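Local coordinates for protein platelet inhibitor (Ancylostoma caninum, PDB 4TPV) that blocks platelet aggregation and the adhesion of platelets to fibrinogen and collagen, possibly by binding platelet integrins, at residues Val113-Asp118 against Ser159-Gly164; Ala153-Cys158 against Val165-Asp170. One frame throughout, in Å; residues are numbered along the deposited sequence.

Contact 1: residues Val113-Asp118 against Ser159-Gly164; sequences VWDSHD and SDYGAG
Y161 swings CG anti to its own carbonyl carbon (chi1 -63°), which carries the phenol out of the short 3-10 turn at 159-161 and onto D115 and S116. On the other side, D115 places CG between its backbone N and carbonyl carbon (chi1 59°), a torsion that turns the carboxylate toward the phenol oxygen while leaving D115 OD1 4.0 Å from Y161 OH. One water fills the gap, donating to D115 OD1 at 2.9 Å and to Y161 OH at the same distance. Carboxylate and ring planes stand nearly perpendicular, 85° apart, the groups meeting through this water rather than by stacking. The backbone contributes as well, since D115 O approaches Y161 OH to 3.3 Å without a hydrogen bond being made, while S116 CA lies 3.4 Å from the same oxygen. S116 CB lies obliquely against the ring, 3.9 Å from Y161 CE1. Serine suits this place: the phenol oxygen comes close to the main chain, where a small CB fits, and S116 OG turns to the edge of the W114 ring. The type I turn from W114 to H117, closed by H117 N to W114 O, presents that chain to the phenol. Tyrosine suits the other side by joining an apolar ring to a polar end. Beyond the two segments, K38 O is hydrogen-bonded to Y161 OH, R40 makes a cation-pi contact with the ring, and E150 N holds D115 OD2. The contact thus joins the loop after helix 107-113 to the later cysteine-rich loop. Its chemistry is consistent with an ionised aspartate, whose negative charge would be stabilised by the N-H of E150 on OD2 and the water on OD1, and with a phenol oxygen serving as a junction between water and backbone.

Contact 2: residues Ala153-Cys158 against Val165-Asp170; sequences APCSRC and VTCDDD
C155 and C167 form a disulfide across the short cysteine-rich region that follows the CAP domain's main sheet, tying two overlapping beta turns to the two-stranded antiparallel sheet 166-167/176-177. The first turn, type II, runs from A153 to S156 and is closed at A153 O, which accepts from S156 N. P154 follows, its ring favouring the phi needed at the second turn position. C155 comes next with a positive phi of 69°, and its side chain points at the strand. S156 OG also donates to A153 O, at 2.6 Å, the hydroxyl lying in the carbonyl plane on a lone pair; serine suits this corner because its short side chain can fold back on the turn. The second turn, type I, spans C155 to C158, closed by a weak bond from C158 N to C155 O, 3.4 Å. C158, which is buried, is bonded through sulfur to C176 of the partner strand, and its SG lies 4.0 Å from T166 O. V165 suits the neighbouring place through an apolar contact, its CG1 4.4 Å from C158 CB. C167 SG stands anti to its backbone N (chi1 -166°), which directs it to C155 SG at 2.0 Å, with a disulfide torsion of 80°.

Contacts 1 and 2 lie on the same side of the molecule, their centres about 9 Å apart. Along the chain the order is 113-118, 153-158, 159-164 and 165-170, so the segments alternate, and the last three run on without a break. Segment 159-164 therefore bridges the two halves of contact 2 while itself reaching back to 113-118, which precedes strand 119-127 of the four-stranded sheet. Contact 2 closes this later loop on itself by a disulfide, and contact 1 ties it to the loop between helix 107-113 and strand 119-127. Together they join the C-terminal cysteine-rich region to the body of this secreted, single-chain protein.

Contact 1: residues Val113-Asp118 against Ser159-Gly164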
ATOM      1  N   VAL A 113      -3.040   1.655   4.558  1.00  7.06           N
ATOM      2  CA  VAL A 113      -3.793   2.887   4.847  1.00  9.32           C
ATOM      3  C   VAL A 113      -3.027   3.921   5.688  1.00  8.53           C
ATOM      4  O   VAL A 113      -3.603   4.937   6.110  1.00  9.61           O
ATOM      5  CB  VAL A 113      -5.149   2.557   5.520  1.00  9.08           C
ATOM      6  CG1 VAL A 113      -5.977   1.652   4.598  1.00  9.67           C
ATOM      7  CG2 VAL A 113      -4.953   1.944   6.931  1.00  8.24           C
ATOM      8  N   TRP A 114      -1.727   3.714   5.878  1.00  7.64           N
ATOM      9  CA  TRP A 114      -0.910   4.728   6.558  1.00  8.67           C
ATOM     10  C   TRP A 114      -1.019   6.051   5.787  1.00  7.52           C
ATOM     11  O   TRP A 114      -0.773   6.071   4.575  1.00  7.93           O
ATOM     12  CB  TRP A 114       0.558   4.271   6.657  1.00  7.40           C
ATOM     13  CG  TRP A 114       1.211   4.857   7.865  1.00  7.62           C
ATOM     14  CD1 TRP A 114       1.763   6.105   7.980  1.00 10.51           C
ATOM     15  CD2 TRP A 114       1.323   4.247   9.160  1.00  7.74           C
ATOM     16  NE1 TRP A 114       2.238   6.302   9.262  1.00 11.49           N
ATOM     17  CE2 TRP A 114       1.981   5.178  10.005  1.00  9.87           C
ATOM     18  CE3 TRP A 114       0.960   2.998   9.680  1.00  7.86           C
ATOM     19  CZ2 TRP A 114       2.266   4.906  11.349  1.00 10.25           C
ATOM     20  CZ3 TRP A 114       1.242   2.722  11.028  1.00  7.99           C
ATOM     21  CH2 TRP A 114       1.886   3.689  11.844  1.00  8.20           C
ATOM     22  N   ASP A 115      -1.385   7.144   6.448  1.00  7.90           N
ATOM     23  CA  ASP A 115      -1.866   8.269   5.660  1.00  7.90           C
ATOM     24  C   ASP A 115      -0.721   8.902   4.857  1.00 11.29           C
ATOM     25  O   ASP A 115      -0.935   9.350   3.726  1.00  9.82           O
ATOM     26  CB  ASP A 115      -2.656   9.299   6.526  1.00 12.96           C
ATOM     27  CG  ASP A 115      -1.867   9.906   7.666  1.00 11.51           C
ATOM     28  OD1 ASP A 115      -0.693   9.566   7.904  1.00 11.68           O
ATOM     29  OD2 ASP A 115      -2.468  10.752   8.353  1.00 10.68           O
ATOM     30  N   SER A 116       0.501   8.858   5.391  1.00  8.90           N
ATOM     31  CA  SER A 116       1.614   9.523   4.726  1.00 10.14           C
ATOM     32  C   SER A 116       2.252   8.635   3.658  1.00  7.89           C
ATOM     33  O   SER A 116       3.133   9.093   2.914  1.00  9.58           O
ATOM     34  CB  SER A 116       2.675   9.968   5.739  1.00 10.61           C
ATOM     35  OG  SER A 116       3.140   8.864   6.496  1.00 12.73           O
ATOM     36  N   HIS A 117       1.826   7.384   3.570  1.00  8.48           N
ATOM     37  CA  HIS A 117       2.332   6.533   2.482  1.00  8.81           C
ATOM     38  C   HIS A 117       1.840   7.026   1.122  1.00 13.36           C
ATOM     39  O   HIS A 117       0.638   7.168   0.919  1.00 13.47           O
ATOM     40  CB  HIS A 117       1.921   5.068   2.670  1.00  7.29           C
ATOM     41  CG  HIS A 117       2.781   4.317   3.633  1.00  9.60           C
ATOM     42  ND1 HIS A 117       2.455   3.058   4.095  1.00  7.72           N
ATOM     43  CD2 HIS A 117       3.944   4.651   4.239  1.00 10.39           C
ATOM     44  CE1 HIS A 117       3.380   2.653   4.947  1.00  8.97           C
ATOM     45  NE2 HIS A 117       4.300   3.595   5.046  1.00  8.40           N
ATOM     46  N   ASP A 118       2.757   7.251   0.176  1.00  9.39           N
ATOM     47  CA  ASP A 118       2.328   7.737  -1.139  1.00  8.21           C
ATOM     48  C   ASP A 118       2.973   6.969  -2.291  1.00  8.90           C
ATOM     49  O   ASP A 118       2.835   7.352  -3.449  1.00  9.89           O
ATOM     50  CB  ASP A 118       2.623   9.238  -1.284  1.00 10.93           C
ATOM     51  CG  ASP A 118       4.101   9.578  -1.192  1.00 15.61           C
ATOM     52  OD1 ASP A 118       4.961   8.683  -1.162  1.00 16.25           O
ATOM     53  OD2 ASP A 118       4.411  10.788  -1.155  1.00 24.53           O
ATOM     54  N   SER A 159      -1.982  20.106   3.060  1.00 13.99           N
ATOM     55  CA  SER A 159      -0.879  21.068   3.063  1.00 13.67           C
ATOM     56  C   SER A 159       0.206  20.736   4.099  1.00 14.31           C
ATOM     57  O   SER A 159       1.293  21.300   4.059  1.00 17.88           O
ATOM     58  CB  SER A 159      -1.406  22.486   3.293  1.00 20.89           C
ATOM     59  OG  SER A 159      -1.983  22.625   4.576  1.00 27.60           O
ATOM     60  N   ASP A 160      -0.095  19.833   5.024  1.00 13.70           N
ATOM     61  CA  ASP A 160       0.912  19.335   5.960  1.00 13.69           C
ATOM     62  C   ASP A 160       2.099  18.720   5.238  1.00 13.37           C
ATOM     63  O   ASP A 160       3.200  18.671   5.782  1.00 16.91           O
ATOM     64  CB  ASP A 160       0.317  18.283   6.900  1.00 14.59           C
ATOM     65  CG  ASP A 160      -0.517  18.881   8.005  1.00 18.28           C
ATOM     66  OD1 ASP A 160      -0.774  20.112   7.995  1.00 19.14           O
ATOM     67  OD2 ASP A 160      -0.933  18.099   8.880  1.00 19.79           O
ATOM     68  N   TYR A 161       1.861  18.218   4.029  1.00 13.63           N
ATOM     69  CA  TYR A 161       2.907  17.580   3.230  1.00 12.89           C
ATOM     70  C   TYR A 161       3.756  18.583   2.457  1.00 16.37           C
ATOM     71  O   TYR A 161       4.746  18.214   1.818  1.00 18.45           O
ATOM     72  CB  TYR A 161       2.279  16.571   2.274  1.00 14.28           C
ATOM     73  CG  TYR A 161       1.591  15.445   3.006  1.00 11.79           C
ATOM     74  CD1 TYR A 161       2.307  14.605   3.848  1.00 10.24           C
ATOM     75  CD2 TYR A 161       0.218  15.236   2.884  1.00  9.80           C
ATOM     76  CE1 TYR A 161       1.683  13.574   4.525  1.00 10.70           C
ATOM     77  CE2 TYR A 161      -0.415  14.199   3.552  1.00 10.73           C
ATOM     78  CZ  TYR A 161       0.314  13.377   4.380  1.00  9.03           C
ATOM     79  OH  TYR A 161      -0.304  12.348   5.061  1.00 12.07           O
ATOM     80  N   GLY A 162       3.366  19.850   2.514  1.00 15.62           N
ATOM     81  CA  GLY A 162       4.152  20.915   1.927  1.00 18.92           C
ATOM     82  C   GLY A 162       4.072  20.978   0.419  1.00 16.71           C
ATOM     83  O   GLY A 162       3.038  20.670  -0.167  1.00 18.35           O
ATOM     84  N   ALA A 163       5.188  21.349  -0.203  1.00 17.59           N
ATOM     85  CA  ALA A 163       5.202  21.848  -1.573  1.00 19.81           C
ATOM     86  C   ALA A 163       4.412  21.005  -2.578  1.00 15.81           C
ATOM     87  O   ALA A 163       4.633  19.805  -2.735  1.00 19.08           O
ATOM     88  CB  ALA A 163       6.661  22.006  -2.050  1.00 25.22           C
ATOM     89  N   GLY A 164       3.482  21.668  -3.249  1.00 16.17           N
ATOM     90  CA  GLY A 164       2.783  21.101  -4.384  1.00 14.90           C
ATOM     91  C   GLY A 164       1.663  20.123  -4.102  1.00 18.30           C
ATOM     92  O   GLY A 164       0.986  19.693  -5.036  1.00 16.52           O
TER
HETATM   93  O   HOH W   1       0.662  12.110   7.747  1.00 23.20           O

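Contact 2: residues Ala153-Cys158 against Val165-Asp170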
ATOM      1  N   ALA A 153     -11.837  16.125   8.416  1.00 15.26           N
ATOM      2  CA  ALA A 153     -12.402  16.209   7.065  1.00 16.98           C
ATOM      3  C   ALA A 153     -11.378  15.768   6.032  1.00 16.99           C
ATOM      4  O   ALA A 153     -10.247  16.221   6.073  1.00 12.80           O
ATOM      5  CB  ALA A 153     -12.855  17.625   6.771  1.00 17.08           C
ATOM      6  N   PRO A 154     -11.769  14.875   5.123  1.00 13.62           N
ATOM      7  CA  PRO A 154     -10.781  14.439   4.131  1.00 10.07           C
ATOM      8  C   PRO A 154     -10.164  15.631   3.382  1.00 12.43           C
ATOM      9  O   PRO A 154     -10.827  16.651   3.098  1.00 13.48           O
ATOM     10  CB  PRO A 154     -11.603  13.520   3.221  1.00 16.00           C
ATOM     11  CG  PRO A 154     -12.604  12.893   4.200  1.00 16.47           C
ATOM     12  CD  PRO A 154     -13.002  14.067   5.064  1.00 13.12           C
ATOM     13  N   CYS A 155      -8.863  15.517   3.142  1.00 11.30           N
ATOM     14  CA  CYS A 155      -8.077  16.543   2.460  1.00 13.20           C
ATOM     15  C   CYS A 155      -7.869  17.842   3.234  1.00 13.89           C
ATOM     16  O   CYS A 155      -7.173  18.734   2.762  1.00 16.01           O
ATOM     17  CB  CYS A 155      -8.696  16.871   1.099  1.00 12.27           C
ATOM     18  SG  CYS A 155      -8.239  15.712  -0.207  1.00 15.03           S
ATOM     19  N   SER A 156      -8.410  17.946   4.446  1.00 11.75           N
ATOM     20  CA  SER A 156      -8.276  19.179   5.196  1.00 13.46           C
ATOM     21  C   SER A 156      -6.833  19.459   5.617  1.00 18.36           C
ATOM     22  O   SER A 156      -6.501  20.586   5.979  1.00 17.31           O
ATOM     23  CB  SER A 156      -9.192  19.145   6.434  1.00 13.77           C
ATOM     24  OG  SER A 156      -8.848  18.072   7.298  1.00 12.94           O
ATOM     25  N   ARG A 157      -5.974  18.444   5.573  1.00 13.52           N
ATOM     26  CA  ARG A 157      -4.594  18.657   5.993  1.00 17.33           C
ATOM     27  C   ARG A 157      -3.572  18.236   4.934  1.00 14.18           C
ATOM     28  O   ARG A 157      -2.437  17.958   5.273  1.00 13.19           O
ATOM     29  CB  ARG A 157      -4.323  17.923   7.316  1.00 15.43           C
ATOM     30  CG  ARG A 157      -5.014  18.598   8.509  1.00 16.92           C
ATOM     31  CD  ARG A 157      -4.790  17.850   9.811  1.00 17.64           C
ATOM     32  NE  ARG A 157      -3.388  17.832  10.243  1.00 20.84           N
ATOM     33  CZ  ARG A 157      -2.975  17.314  11.398  1.00 21.15           C
ATOM     34  NH1 ARG A 157      -3.852  16.779  12.241  1.00 21.82           N
ATOM     35  NH2 ARG A 157      -1.687  17.322  11.711  1.00 25.95           N
ATOM     36  N   CYS A 158      -3.971  18.200   3.664  1.00 14.87           N
ATOM     37  CA  CYS A 158      -3.020  17.947   2.574  1.00 14.33           C
ATOM     38  C   CYS A 158      -1.787  18.871   2.626  1.00 15.80           C
ATOM     39  O   CYS A 158      -0.673  18.466   2.292  1.00 14.65           O
ATOM     40  CB  CYS A 158      -3.708  18.098   1.212  1.00 15.80           C
ATOM     41  SG  CYS A 158      -4.889  16.778   0.846  1.00 17.81           S
ATOM     42  N   VAL A 165       1.433  19.775  -2.836  1.00 11.47           N
ATOM     43  CA  VAL A 165       0.446  18.737  -2.531  1.00 11.33           C
ATOM     44  C   VAL A 165      -0.955  19.334  -2.320  1.00 13.98           C
ATOM     45  O   VAL A 165      -1.146  20.261  -1.541  1.00 13.46           O
ATOM     46  CB  VAL A 165       0.873  17.915  -1.286  1.00 11.73           C
ATOM     47  CG1 VAL A 165      -0.124  16.784  -0.959  1.00 12.36           C
ATOM     48  CG2 VAL A 165       2.255  17.327  -1.491  1.00 15.70           C
ATOM     49  N   THR A 166      -1.932  18.777  -3.035  1.00 11.71           N
ATOM     50  CA  THR A 166      -3.299  19.286  -3.060  1.00 11.91           C
ATOM     51  C   THR A 166      -4.276  18.118  -2.970  1.00 10.86           C
ATOM     52  O   THR A 166      -3.875  16.953  -2.995  1.00 12.76           O
ATOM     53  CB  THR A 166      -3.610  20.074  -4.357  1.00 15.47           C
ATOM     54  OG1 THR A 166      -3.486  19.187  -5.481  1.00 15.16           O
ATOM     55  CG2 THR A 166      -2.651  21.238  -4.539  1.00 17.54           C
ATOM     56  N   CYS A 167      -5.563  18.429  -2.868  1.00 11.18           N
ATOM     57  CA  CYS A 167      -6.558  17.367  -2.827  1.00 11.64           C
ATOM     58  C   CYS A 167      -6.711  16.787  -4.222  1.00 12.29           C
ATOM     59  O   CYS A 167      -6.646  17.529  -5.194  1.00 15.89           O
ATOM     60  CB  CYS A 167      -7.886  17.904  -2.314  1.00 11.46           C
ATOM     61  SG  CYS A 167      -9.061  16.600  -1.846  1.00 15.36           S
ATOM     62  N   ASP A 168      -6.934  15.480  -4.305  1.00 10.46           N
ATOM     63  CA  ASP A 168      -6.934  14.745  -5.573  1.00 12.03           C
ATOM     64  C   ASP A 168      -8.329  14.517  -6.173  1.00 13.86           C
ATOM     65  O   ASP A 168      -9.069  13.636  -5.706  1.00 10.48           O
ATOM     66  CB  ASP A 168      -6.247  13.393  -5.369  1.00 10.09           C
ATOM     67  CG  ASP A 168      -5.877  12.713  -6.677  1.00 11.33           C
ATOM     68  OD1 ASP A 168      -6.312  13.179  -7.752  1.00 12.12           O
ATOM     69  OD2 ASP A 168      -5.116  11.726  -6.630  1.00 14.35           O
ATOM     70  N   ASP A 169      -8.670  15.265  -7.230  1.00 12.89           N
ATOM     71  CA  ASP A 169     -10.009  15.120  -7.812  1.00 16.87           C
ATOM     72  C   ASP A 169     -10.151  13.787  -8.560  1.00 14.28           C
ATOM     73  O   ASP A 169     -11.250  13.414  -8.989  1.00 15.98           O
ATOM     74  CB  ASP A 169     -10.366  16.309  -8.731  1.00 26.42           C
ATOM     75  CG  ASP A 169      -9.315  16.590  -9.785  1.00 37.85           C
ATOM     76  OD1 ASP A 169      -8.535  15.673 -10.125  1.00 39.45           O
ATOM     77  OD2 ASP A 169      -9.283  17.745 -10.282  1.00 40.51           O
ATOM     78  N   ASP A 170      -9.056  13.049  -8.679  1.00 13.79           N
ATOM     79  CA  ASP A 170      -9.101  11.707  -9.262  1.00 15.02           C
ATOM     80  C   ASP A 170      -9.675  10.671  -8.305  1.00 14.84           C
ATOM     81  O   ASP A 170     -10.078   9.580  -8.721  1.00 11.80           O
ATOM     82  CB  ASP A 170      -7.698  11.253  -9.673  1.00 14.41           C
ATOM     83  CG  ASP A 170      -7.193  11.951 -10.895  1.00 20.04           C
ATOM     84  OD1 ASP A 170      -8.010  12.494 -11.670  1.00 18.43           O
ATOM     85  OD2 ASP A 170      -5.960  11.926 -11.093  1.00 19.13           O
TER